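Local coordinates for protein GH61E (Thielavia terrestris, PDB 3EJA), which probably acts as a copper-dependent lytic polysaccharide monooxygenase that oxidatively cleaves glycosidic bonds in crystalline and amorphous polysaccharides, at residues V58-N63 with V72-A77. Numbering follows the deposited sequence.
Sequences VTYWAN and VQFYMA
Between segments 58-63 and 72-77, Tyr60 and Phe74 alone touch, and the contact is purely apolar. CE1 of Phe74 does most of the touching: it lies 3.7 Å from Tyr60 CD2 and also meets CB and CG of the same tyrosine, while Phe74 CZ approaches Tyr60 CB at 4.0 Å. The phenyl ring comes in obliquely at CB, CG and CD2 of Tyr60, with little overlap of the two rings. Ring geometry agrees: the planes make an angle of 27°, near parallel, but the Tyr60 and Phe74 centroids stand 5.8 Å apart, slid so far that overlap is slight. CG of Phe74 is anti to its carbonyl carbon and beside the backbone N (chi1 -65°), which carries the ring toward Tyr60.

No hydrogen bond crosses between the segments, and the CA atoms of Tyr60 and Phe74 are 9.5 Å apart, a spacing for packed sheets and not for paired strands. Strand 57-63 belongs to the three-stranded sheet and strand 72-78 to the five-stranded one, so the two aromatics meet in the core of the fibronectin type III-like beta sandwich of AA9 enzymes. Both also touch Ala136 on strand 130-140, and Phe74 packs on Val121 across the interface. An alanine in place of Phe74 would probably open a gap between the sheets and deprive CB and CD2 of Tyr60 of an apolar neighbour.

The polar end of Tyr60 is satisfied separately, the OH of this buried residue hydrogen-bonding to Ser155 OG on strand 151-162, the strand that also carries the metal ligand Tyr153.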
loop_
_atom_site.group_PDB
_atom_site.type_symbol
_atom_site.label_atom_id
_atom_site.label_comp_id
_atom_site.label_asym_id
_atom_site.label_seq_id
_atom_site.Cartn_x
_atom_site.Cartn_y
_atom_site.Cartn_z
ATOM N N VAL A 58 -3.216 12.787 1.235
ATOM C CA VAL A 58 -2.051 12.665 0.371
ATOM C C VAL A 58 -2.497 12.003 -0.936
ATOM O O VAL A 58 -3.235 11.021 -0.916
ATOM C CB VAL A 58 -0.909 11.850 1.044
ATOM C CG1 VAL A 58 0.165 11.471 0.026
ATOM C CG2 VAL A 58 -0.300 12.636 2.211
ATOM N N THR A 59 -2.068 12.560 -2.066
ATOM C CA THR A 59 -2.357 11.953 -3.361
ATOM C C THR A 59 -1.230 10.997 -3.726
ATOM O O THR A 59 -0.064 11.406 -3.813
ATOM C CB THR A 59 -2.549 13.032 -4.461
ATOM O OG1 THR A 59 -3.698 13.828 -4.136
ATOM C CG2 THR A 59 -2.756 12.390 -5.824
ATOM N N TYR A 60 -1.566 9.721 -3.908
ATOM C CA TYR A 60 -0.587 8.744 -4.381
ATOM C C TYR A 60 -0.886 8.444 -5.842
ATOM O O TYR A 60 -2.038 8.158 -6.207
ATOM C CB TYR A 60 -0.622 7.459 -3.536
ATOM C CG TYR A 60 0.754 6.897 -3.155
ATOM C CD1 TYR A 60 1.707 6.593 -4.125
ATOM C CD2 TYR A 60 1.076 6.655 -1.815
ATOM C CE1 TYR A 60 2.961 6.068 -3.774
ATOM C CE2 TYR A 60 2.333 6.135 -1.447
ATOM C CZ TYR A 60 3.260 5.834 -2.433
ATOM O OH TYR A 60 4.482 5.312 -2.075
ATOM N N TRP A 61 0.143 8.540 -6.678
ATOM C CA TRP A 61 -0.021 8.392 -8.124
ATOM C C TRP A 61 0.446 7.023 -8.587
ATOM O O TRP A 61 1.498 6.547 -8.160
ATOM C CB TRP A 61 0.761 9.475 -8.882
ATOM C CG TRP A 61 0.238 10.863 -8.687
ATOM C CD1 TRP A 61 0.631 11.763 -7.735
ATOM C CD2 TRP A 61 -0.773 11.521 -9.470
ATOM N NE1 TRP A 61 -0.069 12.939 -7.874
ATOM C CE2 TRP A 61 -0.936 12.819 -8.930
ATOM C CE3 TRP A 61 -1.549 11.140 -10.578
ATOM C CZ2 TRP A 61 -1.860 13.743 -9.453
ATOM C CZ3 TRP A 61 -2.464 12.063 -11.103
ATOM C CH2 TRP A 61 -2.612 13.343 -10.534
ATOM N N ALA A 62 -0.349 6.399 -9.453
ATOM C CA ALA A 62 0.070 5.192 -10.162
ATOM C C ALA A 62 0.377 5.549 -11.615
ATOM O O ALA A 62 -0.221 6.481 -12.171
ATOM C CB ALA A 62 -1.017 4.124 -10.083
ATOM N N ASN A 63 1.309 4.819 -12.221
ATOM C CA ASN A 63 1.733 5.099 -13.590
ATOM C C ASN A 63 1.874 3.841 -14.442
ATOM O O ASN A 63 2.665 2.957 -14.103
ATOM C CB ASN A 63 3.034 5.908 -13.596
ATOM C CG ASN A 63 3.408 6.385 -14.980
ATOM O OD1 ASN A 63 3.701 5.587 -15.869
ATOM N ND2 ASN A 63 3.385 7.691 -15.175
ATOM N N VAL A 72 -7.091 -1.710 -3.988
ATOM C CA VAL A 72 -6.042 -0.773 -3.591
ATOM C C VAL A 72 -6.112 -0.632 -2.072
ATOM O O VAL A 72 -7.201 -0.448 -1.496
ATOM C CB VAL A 72 -6.234 0.618 -4.271
ATOM C CG1 VAL A 72 -5.329 1.687 -3.637
ATOM C CG2 VAL A 72 -5.964 0.517 -5.770
ATOM N N GLN A 73 -4.955 -0.731 -1.418
ATOM C CA GLN A 73 -4.867 -0.550 0.026
ATOM C C GLN A 73 -3.664 0.325 0.369
ATOM O O GLN A 73 -2.659 0.302 -0.350
ATOM C CB GLN A 73 -4.770 -1.915 0.731
ATOM C CG GLN A 73 -5.821 -2.938 0.232
ATOM C CD GLN A 73 -5.968 -4.147 1.131
ATOM O OE1 GLN A 73 -7.072 -4.460 1.571
ATOM N NE2 GLN A 73 -4.858 -4.833 1.415
ATOM N N PHE A 74 -3.785 1.111 1.440
ATOM C CA PHE A 74 -2.661 1.916 1.938
ATOM C C PHE A 74 -2.400 1.606 3.409
ATOM O O PHE A 74 -3.341 1.451 4.188
ATOM C CB PHE A 74 -2.912 3.426 1.737
ATOM C CG PHE A 74 -2.979 3.835 0.290
ATOM C CD1 PHE A 74 -1.814 4.085 -0.432
ATOM C CD2 PHE A 74 -4.211 3.934 -0.360
ATOM C CE1 PHE A 74 -1.864 4.445 -1.779
ATOM C CE2 PHE A 74 -4.276 4.280 -1.707
ATOM C CZ PHE A 74 -3.104 4.538 -2.422
ATOM N N TYR A 75 -1.121 1.504 3.771
ATOM C CA TYR A 75 -0.718 1.305 5.156
ATOM C C TYR A 75 0.284 2.387 5.562
ATOM O O TYR A 75 0.915 3.011 4.714
ATOM C CB TYR A 75 -0.034 -0.050 5.342
ATOM C CG TYR A 75 -0.870 -1.301 5.139
ATOM C CD1 TYR A 75 -1.290 -1.700 3.858
ATOM C CD2 TYR A 75 -1.177 -2.121 6.219
ATOM C CE1 TYR A 75 -2.029 -2.892 3.670
ATOM C CE2 TYR A 75 -1.911 -3.305 6.051
ATOM C CZ TYR A 75 -2.329 -3.684 4.784
ATOM O OH TYR A 75 -3.031 -4.859 4.652
ATOM N N MET A 76 0.427 2.596 6.866
ATOM C CA MET A 76 1.426 3.512 7.409
ATOM C C MET A 76 2.206 2.853 8.548
ATOM O O MET A 76 1.713 1.921 9.183
ATOM C CB MET A 76 0.760 4.795 7.915
ATOM C CG MET A 76 0.148 5.663 6.813
ATOM S SD MET A 76 -0.716 7.095 7.479
ATOM C CE MET A 76 0.681 8.205 7.782
ATOM N N ALA A 77 3.418 3.347 8.787
ATOM C CA ALA A 77 4.249 2.922 9.914
ATOM C C ALA A 77 5.043 4.114 10.438
ATOM O O ALA A 77 5.658 4.851 9.656
ATOM C CB ALA A 77 5.191 1.795 9.500
#